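Local coordinates for protein TRAP dicarboxylate transporter-DctP subunit (Desulfovibrio desulfuricans subsp. desulfuricans, PDB 4NHB) that binds sn-glycerol-3-phosphate in the periplasm, probably handing it to the membrane subunits of a TRAP transporter for uptake into the cell, at residues A77-T82 / T94-L99; A34-E39 / V236-Y241; P42-M47 / V66-Q71. All coordinates share one frame; numbering follows the deposited sequence.

Contact 1. Residues A77-T82 / T94-L99. With G3P (sn-glycerol-3-phosphate), chain P.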
ATOM      1  N   ALA A  77      -7.148  -0.570 -14.260  1.00 12.27           N
ATOM      2  CA  ALA A  77      -8.543  -0.736 -14.665  1.00  9.77           C
ATOM      3  C   ALA A  77      -9.548  -0.432 -13.576  1.00 11.78           C
ATOM      4  O   ALA A  77     -10.532   0.241 -13.831  1.00 13.10           O
ATOM      5  CB  ALA A  77      -8.796  -2.124 -15.187  1.00 11.50           C
ATOM      6  N   TYR A  78      -9.331  -0.931 -12.363  1.00 10.29           N
ATOM      7  CA  TYR A  78     -10.384  -0.746 -11.377  1.00  6.04           C
ATOM      8  C   TYR A  78     -10.349   0.692 -10.840  1.00 10.45           C
ATOM      9  O   TYR A  78     -11.388   1.186 -10.448  1.00 11.26           O
ATOM     10  CB  TYR A  78     -10.414  -1.839 -10.276  1.00  8.69           C
ATOM     11  CG  TYR A  78      -9.289  -1.860  -9.240  1.00 10.87           C
ATOM     12  CD1 TYR A  78      -9.097  -0.806  -8.353  1.00  9.62           C
ATOM     13  CD2 TYR A  78      -8.457  -2.951  -9.142  1.00  7.42           C
ATOM     14  CE1 TYR A  78      -8.095  -0.841  -7.409  1.00  6.75           C
ATOM     15  CE2 TYR A  78      -7.461  -3.030  -8.175  1.00  7.88           C
ATOM     16  CZ  TYR A  78      -7.287  -1.990  -7.297  1.00  7.11           C
ATOM     17  OH  TYR A  78      -6.284  -2.093  -6.330  1.00  8.87           O
ATOM     18  N   ILE A  79      -9.183   1.360 -10.856  1.00  5.90           N
ATOM     19  CA  ILE A  79      -9.135   2.792 -10.473  1.00  7.20           C
ATOM     20  C   ILE A  79     -10.027   3.570 -11.462  1.00 12.92           C
ATOM     21  O   ILE A  79     -10.951   4.299 -11.081  1.00 13.22           O
ATOM     22  CB  ILE A  79      -7.683   3.341 -10.446  1.00  8.21           C
ATOM     23  CG1 ILE A  79      -6.966   2.820  -9.194  1.00 13.90           C
ATOM     24  CG2 ILE A  79      -7.688   4.862 -10.442  1.00 11.86           C
ATOM     25  CD1 ILE A  79      -5.406   2.814  -9.238  1.00  8.35           C
ATOM     26  N   ALA A  80      -9.815   3.302 -12.742  1.00 12.41           N
ATOM     27  CA  ALA A  80     -10.562   3.981 -13.800  1.00 14.02           C
ATOM     28  C   ALA A  80     -12.030   3.683 -13.657  1.00 13.83           C
ATOM     29  O   ALA A  80     -12.841   4.578 -13.797  1.00 13.93           O
ATOM     30  CB  ALA A  80     -10.063   3.522 -15.168  1.00 13.49           C
ATOM     31  N   ALA A  81     -12.379   2.428 -13.369  1.00 16.52           N
ATOM     32  CA  ALA A  81     -13.781   2.067 -13.200  1.00 18.11           C
ATOM     33  C   ALA A  81     -14.386   2.777 -12.000  1.00 19.49           C
ATOM     34  O   ALA A  81     -15.597   3.072 -11.991  1.00 16.66           O
ATOM     35  CB  ALA A  81     -13.950   0.572 -13.044  1.00 17.18           C
ATOM     36  N   THR A  82     -13.569   3.041 -10.980  1.00  9.38           N
ATOM     37  CA  THR A  82     -14.113   3.675  -9.795  1.00 10.49           C
ATOM     38  C   THR A  82     -14.277   5.161 -10.088  1.00 12.47           C
ATOM     39  O   THR A  82     -15.238   5.776  -9.628  1.00 12.87           O
ATOM     40  CB  THR A  82     -13.274   3.456  -8.531  1.00 13.30           C
ATOM     41  OG1 THR A  82     -13.005   2.051  -8.335  1.00 15.39           O
ATOM     42  CG2 THR A  82     -14.030   3.958  -7.320  1.00 12.64           C
ATOM     43  N   THR A  94      -0.216   3.709  -3.729  1.00  7.28           N
ATOM     44  CA  THR A  94       0.388   4.856  -4.409  1.00  9.75           C
ATOM     45  C   THR A  94       0.293   4.772  -5.945  1.00 12.23           C
ATOM     46  O   THR A  94       0.910   5.591  -6.676  1.00 10.37           O
ATOM     47  CB  THR A  94       1.847   5.029  -4.006  1.00 12.02           C
ATOM     48  OG1 THR A  94       2.522   3.786  -4.233  1.00  7.34           O
ATOM     49  CG2 THR A  94       1.977   5.468  -2.518  1.00 12.16           C
ATOM     50  N   GLN A  95      -0.451   3.776  -6.430  1.00  8.64           N
ATOM     51  CA  GLN A  95      -0.889   3.721  -7.820  1.00 10.02           C
ATOM     52  C   GLN A  95      -1.593   5.037  -8.194  1.00 13.79           C
ATOM     53  O   GLN A  95      -1.532   5.510  -9.322  1.00 13.50           O
ATOM     54  CB  GLN A  95      -1.836   2.537  -8.033  1.00  7.17           C
ATOM     55  CG  GLN A  95      -1.190   1.105  -7.935  1.00 10.15           C
ATOM     56  CD  GLN A  95      -1.023   0.603  -6.484  1.00  6.91           C
ATOM     57  OE1 GLN A  95      -1.109   1.373  -5.514  1.00  6.59           O
ATOM     58  NE2 GLN A  95      -0.792  -0.685  -6.344  1.00  5.66           N
ATOM     59  N   THR A  96      -2.268   5.636  -7.225  1.00  9.63           N
ATOM     60  CA  THR A  96      -3.013   6.860  -7.489  1.00  9.13           C
ATOM     61  C   THR A  96      -2.098   8.053  -7.609  1.00 10.44           C
ATOM     62  O   THR A  96      -2.560   9.168  -7.898  1.00 15.68           O
ATOM     63  CB  THR A  96      -4.052   7.141  -6.377  1.00 13.66           C
ATOM     64  OG1 THR A  96      -3.353   7.267  -5.147  1.00 13.70           O
ATOM     65  CG2 THR A  96      -5.062   6.005  -6.256  1.00  6.75           C
ATOM     66  N   SER A  97      -0.795   7.846  -7.404  1.00 11.50           N
ATOM     67  CA  SER A  97       0.183   8.864  -7.763  1.00  8.50           C
ATOM     68  C   SER A  97       0.133   9.225  -9.251  1.00 20.10           C
ATOM     69  O   SER A  97       0.647  10.260  -9.628  1.00 16.24           O
ATOM     70  CB  SER A  97       1.611   8.459  -7.353  1.00 16.22           C
ATOM     71  OG  SER A  97       2.109   7.372  -8.110  1.00 11.45           O
ATOM     72  N   ALA A  98      -0.504   8.398 -10.080  1.00 14.36           N
ATOM     73  CA  ALA A  98      -0.638   8.685 -11.512  1.00 18.33           C
ATOM     74  C   ALA A  98      -1.523   9.882 -11.745  1.00 21.69           C
ATOM     75  O   ALA A  98      -1.409  10.565 -12.774  1.00 20.97           O
ATOM     76  CB  ALA A  98      -1.243   7.476 -12.271  1.00 15.19           C
ATOM     77  N   LEU A  99      -2.444  10.081 -10.810  1.00 13.58           N
ATOM     78  CA  LEU A  99      -3.405  11.166 -10.834  1.00 16.27           C
ATOM     79  C   LEU A  99      -3.024  12.374 -10.002  1.00 23.17           C
ATOM     80  O   LEU A  99      -3.645  13.430 -10.124  1.00 23.19           O
ATOM     81  CB  LEU A  99      -4.704  10.660 -10.269  1.00 16.37           C
ATOM     82  CG  LEU A  99      -5.156   9.305 -10.812  1.00 18.10           C
ATOM     83  CD1 LEU A  99      -6.371   8.848 -10.072  1.00 22.33           C
ATOM     84  CD2 LEU A  99      -5.435   9.436 -12.268  1.00 22.24           C
TER
HETATM   85  O1  G3P P 414       1.048   1.117  -2.665  1.00  8.17           O
HETATM   86  C1  G3P P 414       1.758   0.618  -3.760  1.00  5.69           C
HETATM   87  C2  G3P P 414       1.999  -0.887  -3.587  1.00  9.61           C
HETATM   88  O2  G3P P 414       0.764  -1.539  -3.466  1.00  7.84           O
HETATM   89  C3  G3P P 414       2.760  -1.426  -4.809  1.00  5.07           C
HETATM   90  O1P G3P P 414       3.480  -2.556  -4.434  1.00  6.91           O
HETATM   91  O4P G3P P 414       1.617  -4.037  -3.922  1.00  8.98           O
HETATM   92  O2P G3P P 414       2.551  -4.003  -6.289  1.00  4.76           O
HETATM   93  O3P G3P P 414       3.857  -5.076  -4.455  1.00  7.17           O
HETATM   94  P   G3P P 414       2.831  -4.002  -4.805  1.00  5.82           P
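Ile79 reaches out from its helix and lays its CD1 methyl against the CB of Gln95, 3.8 Å away. The two side chains run nearly perpendicular. The isoleucine meets the base of the glutamine, not its amide. Its other branch, CG2, lies anti to the backbone N and turns to CD1 of Leu99 at 4.2 Å. Thr96 CG2 is a looser neighbour of the CD1 methyl. No hydrogen bond links the two segments. Beyond CB, Gln95 bends at chi2 (81°), which carries its amide to the bound sn-glycerol-3-phosphate. There NE2 makes a weak bond to ligand O2 at 3.4 Å, while its stronger partner is Glu75. The firmer grip on the ligand here is from the backbone: Thr94 N gives a hydrogen bond to O1 at 3.1 Å, with an angle of 161°. The 3-10 turn is braced from within, since Thr94 O accepts from both Ser97 N and Ser97 OG, the latter at 2.6 Å. In the fold, helix 75-84 packs beside the 3-10 turn that follows strand 89-92, and Ile79 also touches Thr92 of that strand.

Contact 2. Residues A34-E39 / V236-Y241. With G3P (sn-glycerol-3-phosphate), chain P.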
ATOM      1  N   ALA A  34     -13.448  -2.964  -5.436  1.00 10.62           N
ATOM      2  CA  ALA A  34     -12.408  -3.823  -5.979  1.00 10.31           C
ATOM      3  C   ALA A  34     -11.106  -3.597  -5.255  1.00  9.44           C
ATOM      4  O   ALA A  34     -10.831  -2.507  -4.761  1.00  9.16           O
ATOM      5  CB  ALA A  34     -12.213  -3.540  -7.442  1.00  8.31           C
ATOM      6  N   GLY A  35     -10.293  -4.643  -5.224  1.00  8.61           N
ATOM      7  CA  GLY A  35      -8.941  -4.558  -4.712  1.00 11.91           C
ATOM      8  C   GLY A  35      -7.994  -5.471  -5.440  1.00 10.55           C
ATOM      9  O   GLY A  35      -8.371  -6.093  -6.438  1.00 11.04           O
ATOM     10  N   MET A  36      -6.774  -5.565  -4.914  1.00  7.24           N
ATOM     11  CA  MET A  36      -5.650  -6.104  -5.672  1.00 10.69           C
ATOM     12  C   MET A  36      -4.950  -7.189  -4.901  1.00 11.55           C
ATOM     13  O   MET A  36      -3.963  -7.745  -5.399  1.00 11.03           O
ATOM     14  CB  MET A  36      -4.636  -4.991  -6.030  1.00  2.84           C
ATOM     15  CG  MET A  36      -3.983  -4.358  -4.821  1.00  5.14           C
ATOM     16  SD  MET A  36      -2.697  -3.119  -5.279  1.00 12.02           S
ATOM     17  CE  MET A  36      -1.396  -4.208  -5.869  1.00 18.33           C
ATOM     18  N   LYS A  37      -5.468  -7.514  -3.707  1.00  4.40           N
ATOM     19  CA  LYS A  37      -4.776  -8.447  -2.815  1.00  5.46           C
ATOM     20  C   LYS A  37      -5.597  -9.707  -2.510  1.00  8.34           C
ATOM     21  O   LYS A  37      -6.828  -9.721  -2.614  1.00  8.95           O
ATOM     22  CB  LYS A  37      -4.311  -7.771  -1.504  1.00  6.50           C
ATOM     23  CG  LYS A  37      -3.358  -6.595  -1.653  1.00  6.96           C
ATOM     24  CD  LYS A  37      -2.026  -6.995  -2.346  1.00  5.89           C
ATOM     25  CE  LYS A  37      -1.113  -5.778  -2.534  1.00  5.89           C
ATOM     26  NZ  LYS A  37       0.276  -6.163  -2.963  1.00  7.64           N
ATOM     27  N   PRO A  38      -4.912 -10.804  -2.179  1.00  9.89           N
ATOM     28  CA  PRO A  38      -5.641 -12.016  -1.810  1.00  6.54           C
ATOM     29  C   PRO A  38      -6.315 -11.932  -0.411  1.00  7.13           C
ATOM     30  O   PRO A  38      -6.074 -11.028   0.403  1.00 10.31           O
ATOM     31  CB  PRO A  38      -4.569 -13.093  -1.860  1.00 14.22           C
ATOM     32  CG  PRO A  38      -3.352 -12.373  -1.579  1.00 15.27           C
ATOM     33  CD  PRO A  38      -3.461 -11.014  -2.178  1.00  9.67           C
ATOM     34  N   GLU A  39      -7.191 -12.890  -0.160  1.00 16.68           N
ATOM     35  CA  GLU A  39      -7.802 -13.058   1.153  1.00 18.83           C
ATOM     36  C   GLU A  39      -6.703 -13.259   2.177  1.00 17.54           C
ATOM     37  O   GLU A  39      -5.654 -13.790   1.850  1.00 15.50           O
ATOM     38  CB  GLU A  39      -8.735 -14.258   1.138  1.00 14.10           C
ATOM     39  CG  GLU A  39      -9.945 -14.059   0.269  1.00 19.86           C
ATOM     40  CD  GLU A  39     -10.953 -13.114   0.898  1.00 21.19           C
ATOM     41  OE1 GLU A  39     -10.898 -12.934   2.130  1.00 24.18           O
ATOM     42  OE2 GLU A  39     -11.774 -12.537   0.164  1.00 19.52           O
ATOM     43  N   VAL A 236       4.367   0.190   3.028  1.00  5.42           N
ATOM     44  CA  VAL A 236       3.234   0.247   2.157  1.00  4.17           C
ATOM     45  C   VAL A 236       1.995   0.758   2.897  1.00  7.01           C
ATOM     46  O   VAL A 236       1.629   0.270   3.960  1.00  5.69           O
ATOM     47  CB  VAL A 236       2.957  -1.138   1.479  1.00  7.56           C
ATOM     48  CG1 VAL A 236       1.734  -1.114   0.530  1.00  3.89           C
ATOM     49  CG2 VAL A 236       4.189  -1.608   0.726  1.00 11.22           C
ATOM     50  N   ILE A 237       1.377   1.770   2.300  1.00  3.98           N
ATOM     51  CA  ILE A 237       0.156   2.386   2.827  1.00  9.75           C
ATOM     52  C   ILE A 237      -0.920   2.327   1.744  1.00 10.83           C
ATOM     53  O   ILE A 237      -0.710   2.810   0.627  1.00 10.34           O
ATOM     54  CB  ILE A 237       0.406   3.855   3.180  1.00 12.63           C
ATOM     55  CG1 ILE A 237       1.425   3.980   4.331  1.00  9.93           C
ATOM     56  CG2 ILE A 237      -0.913   4.571   3.515  1.00 13.18           C
ATOM     57  CD1 ILE A 237       0.903   3.515   5.709  1.00  8.99           C
ATOM     58  N   HIS A 238      -2.066   1.713   2.041  1.00  6.88           N
ATOM     59  CA  HIS A 238      -3.215   1.778   1.129  1.00  9.19           C
ATOM     60  C   HIS A 238      -4.401   2.552   1.705  1.00  5.99           C
ATOM     61  O   HIS A 238      -4.391   2.947   2.865  1.00  6.33           O
ATOM     62  CB  HIS A 238      -3.637   0.368   0.754  1.00 13.04           C
ATOM     63  CG  HIS A 238      -2.772  -0.257  -0.287  1.00  6.67           C
ATOM     64  ND1 HIS A 238      -3.216  -1.291  -1.076  1.00 11.23           N
ATOM     65  CD2 HIS A 238      -1.496   0.004  -0.681  1.00  4.42           C
ATOM     66  CE1 HIS A 238      -2.255  -1.654  -1.911  1.00  7.41           C
ATOM     67  NE2 HIS A 238      -1.195  -0.898  -1.684  1.00  4.83           N
ATOM     68  N   SER A 239      -5.424   2.761   0.889  1.00  4.60           N
ATOM     69  CA  SER A 239      -6.641   3.473   1.292  1.00  7.87           C
ATOM     70  C   SER A 239      -7.847   2.862   0.672  1.00  7.64           C
ATOM     71  O   SER A 239      -7.761   2.198  -0.349  1.00  7.98           O
ATOM     72  CB  SER A 239      -6.621   4.942   0.868  1.00  6.01           C
ATOM     73  OG  SER A 239      -5.438   5.546   1.292  1.00 11.65           O
ATOM     74  N   LEU A 240      -8.990   3.102   1.292  1.00  9.87           N
ATOM     75  CA  LEU A 240     -10.262   2.869   0.632  1.00  4.50           C
ATOM     76  C   LEU A 240     -10.650   4.176  -0.060  1.00 12.60           C
ATOM     77  O   LEU A 240     -10.659   5.256   0.562  1.00 12.52           O
ATOM     78  CB  LEU A 240     -11.362   2.454   1.618  1.00 11.58           C
ATOM     79  CG  LEU A 240     -11.086   1.228   2.500  1.00 10.60           C
ATOM     80  CD1 LEU A 240     -12.302   0.969   3.377  1.00 13.40           C
ATOM     81  CD2 LEU A 240     -10.741  -0.002   1.665  1.00 12.06           C
ATOM     82  N   TYR A 241     -10.905   4.081  -1.356  1.00  8.33           N
ATOM     83  CA  TYR A 241     -11.288   5.260  -2.136  1.00  4.67           C
ATOM     84  C   TYR A 241     -12.732   5.128  -2.528  1.00  9.18           C
ATOM     85  O   TYR A 241     -13.187   4.021  -2.789  1.00 10.46           O
ATOM     86  CB  TYR A 241     -10.449   5.334  -3.386  1.00  6.51           C
ATOM     87  CG  TYR A 241      -8.971   5.636  -3.180  1.00  9.19           C
ATOM     88  CD1 TYR A 241      -8.057   4.619  -2.952  1.00  9.22           C
ATOM     89  CD2 TYR A 241      -8.493   6.944  -3.231  1.00  9.12           C
ATOM     90  CE1 TYR A 241      -6.708   4.894  -2.780  1.00 12.34           C
ATOM     91  CE2 TYR A 241      -7.170   7.225  -3.054  1.00 11.55           C
ATOM     92  CZ  TYR A 241      -6.267   6.226  -2.834  1.00  9.05           C
ATOM     93  OH  TYR A 241      -4.910   6.534  -2.692  1.00  7.64           O
TER
HETATM   94  O1  G3P P 414       1.048   1.117  -2.665  1.00  8.17           O
HETATM   95  C1  G3P P 414       1.758   0.618  -3.760  1.00  5.69           C
HETATM   96  C2  G3P P 414       1.999  -0.887  -3.587  1.00  9.61           C
HETATM   97  O2  G3P P 414       0.764  -1.539  -3.466  1.00  7.84           O
HETATM   98  C3  G3P P 414       2.760  -1.426  -4.809  1.00  5.07           C
HETATM   99  O1P G3P P 414       3.480  -2.556  -4.434  1.00  6.91           O
HETATM  100  O4P G3P P 414       1.617  -4.037  -3.922  1.00  8.98           O
HETATM  101  O2P G3P P 414       2.551  -4.003  -6.289  1.00  4.76           O
HETATM  102  O3P G3P P 414       3.857  -5.076  -4.455  1.00  7.17           O
HETATM  103  P   G3P P 414       2.831  -4.002  -4.805  1.00  5.82           P
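Segment 34-39 runs off the end of strand 30-34 into a loop and passes the strand segment 236-241 with no backbone hydrogen bond between them, so side chains alone bridge the gap. The Met36 chain comes in across the His238 imidazole. The sulfur SD lies 3.7 Å from His238 CE1 and approaches the ring obliquely, 72° off its normal. Lys37 CE comes within 4.3 Å of His238 CE1. The bend of Lys37 at chi2 (-61°) turns its otherwise extended end toward the ligand phosphate, where NZ bonds to O4P of sn-glycerol-3-phosphate at 2.7 Å. NZ also forms a salt bridge with Asp215. Met36 CE sits 3.6 Å from the same O4P. His238 meets the glycerol part with the edge of its ring: NE2 is hydrogen-bonded to ligand O2 at 2.7 Å, and a weak bond runs from NE2 to O1. Second-shell Glu43 OE2 is hydrogen-bonded to ND1; together the two bonds probably fix the imidazole's rotation. Val236 CG1 packs against the glycerol carbon C2 at 4.1 Å. Lysine at the phosphate and histidine at the glycerol hydroxyls form part of the ligand pocket of this TRAP solute-binding protein, a member of the periplasmic binding protein superfamily.

Contact 3. Residues P42-M47 / V66-Q71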
ATOM      1  N   PRO A  42      -3.742  -7.761   4.570  1.00 16.85           N
ATOM      2  CA  PRO A  42      -4.384  -6.630   5.257  1.00 12.09           C
ATOM      3  C   PRO A  42      -5.310  -5.760   4.427  1.00 11.19           C
ATOM      4  O   PRO A  42      -6.318  -5.365   5.010  1.00 16.43           O
ATOM      5  CB  PRO A  42      -3.216  -5.822   5.820  1.00 15.95           C
ATOM      6  CG  PRO A  42      -2.086  -6.856   5.985  1.00 18.87           C
ATOM      7  CD  PRO A  42      -2.304  -7.875   4.872  1.00 17.94           C
ATOM      8  N   GLU A  43      -5.043  -5.509   3.138  1.00 10.21           N
ATOM      9  CA  GLU A  43      -5.955  -4.699   2.319  1.00 10.84           C
ATOM     10  C   GLU A  43      -7.345  -5.341   2.292  1.00 14.97           C
ATOM     11  O   GLU A  43      -8.371  -4.707   2.609  1.00 11.48           O
ATOM     12  CB  GLU A  43      -5.404  -4.513   0.913  1.00 15.62           C
ATOM     13  CG  GLU A  43      -6.248  -3.566   0.064  1.00 12.70           C
ATOM     14  CD  GLU A  43      -5.872  -3.586  -1.401  1.00 17.67           C
ATOM     15  OE1 GLU A  43      -6.358  -4.443  -2.190  1.00 14.07           O
ATOM     16  OE2 GLU A  43      -5.146  -2.679  -1.791  1.00 17.71           O
ATOM     17  N   THR A  44      -7.362  -6.627   1.998  1.00 12.50           N
ATOM     18  CA  THR A  44      -8.588  -7.371   1.842  1.00 10.17           C
ATOM     19  C   THR A  44      -9.367  -7.523   3.149  1.00 10.64           C
ATOM     20  O   THR A  44     -10.584  -7.403   3.157  1.00  9.11           O
ATOM     21  CB  THR A  44      -8.272  -8.731   1.274  1.00 14.44           C
ATOM     22  OG1 THR A  44      -7.484  -8.553   0.091  1.00 11.61           O
ATOM     23  CG2 THR A  44      -9.541  -9.471   0.927  1.00 15.92           C
ATOM     24  N   ILE A  45      -8.662  -7.845   4.227  1.00 13.47           N
ATOM     25  CA  ILE A  45      -9.257  -7.852   5.563  1.00 16.93           C
ATOM     26  C   ILE A  45      -9.929  -6.494   5.850  1.00 13.23           C
ATOM     27  O   ILE A  45     -11.058  -6.427   6.324  1.00 21.49           O
ATOM     28  CB  ILE A  45      -8.179  -8.102   6.622  1.00 23.91           C
ATOM     29  CG1 ILE A  45      -7.534  -9.478   6.410  1.00 23.78           C
ATOM     30  CG2 ILE A  45      -8.792  -7.974   8.020  1.00 24.25           C
ATOM     31  CD1 ILE A  45      -6.233  -9.676   7.197  1.00 15.56           C
ATOM     32  N   GLY A  46      -9.213  -5.422   5.534  1.00 12.54           N
ATOM     33  CA  GLY A  46      -9.718  -4.071   5.642  1.00 16.58           C
ATOM     34  C   GLY A  46     -11.027  -3.844   4.920  1.00 11.81           C
ATOM     35  O   GLY A  46     -11.951  -3.262   5.479  1.00 11.60           O
ATOM     36  N   MET A  47     -11.095  -4.297   3.677  1.00  6.27           N
ATOM     37  CA  MET A  47     -12.271  -4.156   2.829  1.00  9.51           C
ATOM     38  C   MET A  47     -13.484  -4.820   3.429  1.00 10.23           C
ATOM     39  O   MET A  47     -14.582  -4.232   3.482  1.00 16.46           O
ATOM     40  CB  MET A  47     -11.955  -4.803   1.471  1.00 13.05           C
ATOM     41  CG  MET A  47     -10.885  -4.011   0.704  1.00 17.48           C
ATOM     42  SD  MET A  47     -10.142  -4.936  -0.665  1.00 16.58           S
ATOM     43  CE  MET A  47     -11.474  -4.695  -1.793  1.00 10.86           C
ATOM     44  N   VAL A  66     -17.274  -7.263  -2.124  1.00 12.32           N
ATOM     45  CA  VAL A  66     -15.835  -7.129  -2.161  1.00 15.17           C
ATOM     46  C   VAL A  66     -15.259  -8.017  -3.235  1.00 15.32           C
ATOM     47  O   VAL A  66     -15.516  -9.213  -3.256  1.00 15.60           O
ATOM     48  CB  VAL A  66     -15.228  -7.494  -0.800  1.00 14.44           C
ATOM     49  CG1 VAL A  66     -13.712  -7.544  -0.904  1.00 13.29           C
ATOM     50  CG2 VAL A  66     -15.717  -6.493   0.238  1.00 21.88           C
ATOM     51  N   PHE A  67     -14.511  -7.405  -4.154  1.00 11.67           N
ATOM     52  CA  PHE A  67     -13.824  -8.125  -5.230  1.00  7.08           C
ATOM     53  C   PHE A  67     -12.312  -8.010  -5.145  1.00 11.03           C
ATOM     54  O   PHE A  67     -11.706  -7.167  -5.804  1.00  9.82           O
ATOM     55  CB  PHE A  67     -14.266  -7.568  -6.578  1.00 10.72           C
ATOM     56  CG  PHE A  67     -15.768  -7.676  -6.825  1.00 12.43           C
ATOM     57  CD1 PHE A  67     -16.633  -6.691  -6.380  1.00 11.72           C
ATOM     58  CD2 PHE A  67     -16.295  -8.773  -7.496  1.00 18.04           C
ATOM     59  CE1 PHE A  67     -17.970  -6.797  -6.601  1.00 16.46           C
ATOM     60  CE2 PHE A  67     -17.626  -8.872  -7.733  1.00 18.59           C
ATOM     61  CZ  PHE A  67     -18.474  -7.904  -7.299  1.00 13.39           C
ATOM     62  N   PRO A  68     -11.681  -8.846  -4.319  1.00 10.39           N
ATOM     63  CA  PRO A  68     -10.238  -8.703  -4.128  1.00 14.04           C
ATOM     64  C   PRO A  68      -9.409  -9.359  -5.205  1.00  9.30           C
ATOM     65  O   PRO A  68      -9.927  -9.897  -6.183  1.00 12.94           O
ATOM     66  CB  PRO A  68     -10.006  -9.493  -2.835  1.00 11.43           C
ATOM     67  CG  PRO A  68     -10.953 -10.565  -2.936  1.00 16.66           C
ATOM     68  CD  PRO A  68     -12.169 -10.069  -3.680  1.00 20.30           C
ATOM     69  N   ASN A  69      -8.099  -9.323  -5.003  1.00 11.37           N
ATOM     70  CA  ASN A  69      -7.166 -10.087  -5.827  1.00  7.24           C
ATOM     71  C   ASN A  69      -7.339  -9.797  -7.344  1.00 13.49           C
ATOM     72  O   ASN A  69      -7.306 -10.695  -8.198  1.00 11.84           O
ATOM     73  CB  ASN A  69      -7.327 -11.570  -5.492  1.00 13.23           C
ATOM     74  CG  ASN A  69      -6.100 -12.369  -5.852  1.00 14.83           C
ATOM     75  OD1 ASN A  69      -4.996 -11.822  -5.960  1.00 14.83           O
ATOM     76  ND2 ASN A  69      -6.293 -13.650  -6.108  1.00 21.69           N
ATOM     77  N   SER A  70      -7.546  -8.522  -7.669  1.00 14.69           N
ATOM     78  CA  SER A  70      -7.711  -8.094  -9.041  1.00 13.70           C
ATOM     79  C   SER A  70      -8.857  -8.818  -9.789  1.00 14.26           C
ATOM     80  O   SER A  70      -8.885  -8.856 -11.005  1.00 13.26           O
ATOM     81  CB  SER A  70      -6.378  -8.233  -9.788  1.00 20.54           C
ATOM     82  OG  SER A  70      -5.436  -7.300  -9.275  1.00 26.03           O
ATOM     83  N   GLN A  71      -9.833  -9.333  -9.054  1.00 12.34           N
ATOM     84  CA  GLN A  71     -11.042  -9.916  -9.672  1.00 13.05           C
ATOM     85  C   GLN A  71     -11.794  -9.011 -10.647  1.00 15.47           C
ATOM     86  O   GLN A  71     -12.436  -9.509 -11.566  1.00 16.15           O
ATOM     87  CB  GLN A  71     -12.009 -10.409  -8.619  1.00 17.13           C
ATOM     88  CG  GLN A  71     -11.708 -11.808  -8.130  1.00 23.80           C
ATOM     89  CD  GLN A  71     -12.519 -12.160  -6.903  1.00 30.85           C
ATOM     90  OE1 GLN A  71     -13.652 -11.703  -6.735  1.00 25.96           O
ATOM     91  NE2 GLN A  71     -11.933 -12.967  -6.023  1.00 44.80           N
TER
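Met47 overlaps Val66 with both ends of its side chain. Its CE methyl lies 3.7 Å from Val66 CG1, and its CB is 4.0 Å from the same methyl. The bend at chi3 (79°) brings CE round to that branch of the valine. Val66 CG1 stands anti to the backbone N, chi1 172°, which points it at the helix, while CG2 lies near the backbone oxygen of Met47. One helical turn earlier, Thr44 lies athwart Pro68. Its methyl CG2 rests 3.8 Å from Pro68 CB. Thr44 OG1 is near the same carbon, but its hydrogen-bond partner is the backbone oxygen of Pro38. The touching is mostly between carbons, and no hydrogen bond runs between the segments. Beyond the strand the chain reverses in a type I' beta turn from Pro68 to Gln71, closed by Gln71 N to Pro68 O at 2.9 Å. Met47 also touches Met33 and Ala91, so it packs against three neighbouring strands of the sheet. Helix 42-57 here lies on the strands it connects: strand 30-34, this helix and strand 63-67 form a beta-alpha-beta crossover between parallel strands, a unit of the periplasmic binding protein fold.

From the N terminus, the chain enters contact 2 at the end of strand 30-34 but returns to complete it only at strand 235-243, closing a loop of nearly two hundred residues. Within that long loop two short ones follow in series. Contact 3 closes first, across helix 42-57 and strand 63-67. Contact 1 comes next, across helix 75-84, strand 89-92 and the turn after it. Contacts 2 and 3 lie about 6 Å apart between centres. Glu43 ties helix 42-57 to strand 235-243, and the backbones of Gly35 and Ser70 also meet. Contact 1 joins contact 2 through Thr96 and Tyr241. Contacts 1 and 2 share the ligand, while contact 3 backs the pocket histidine.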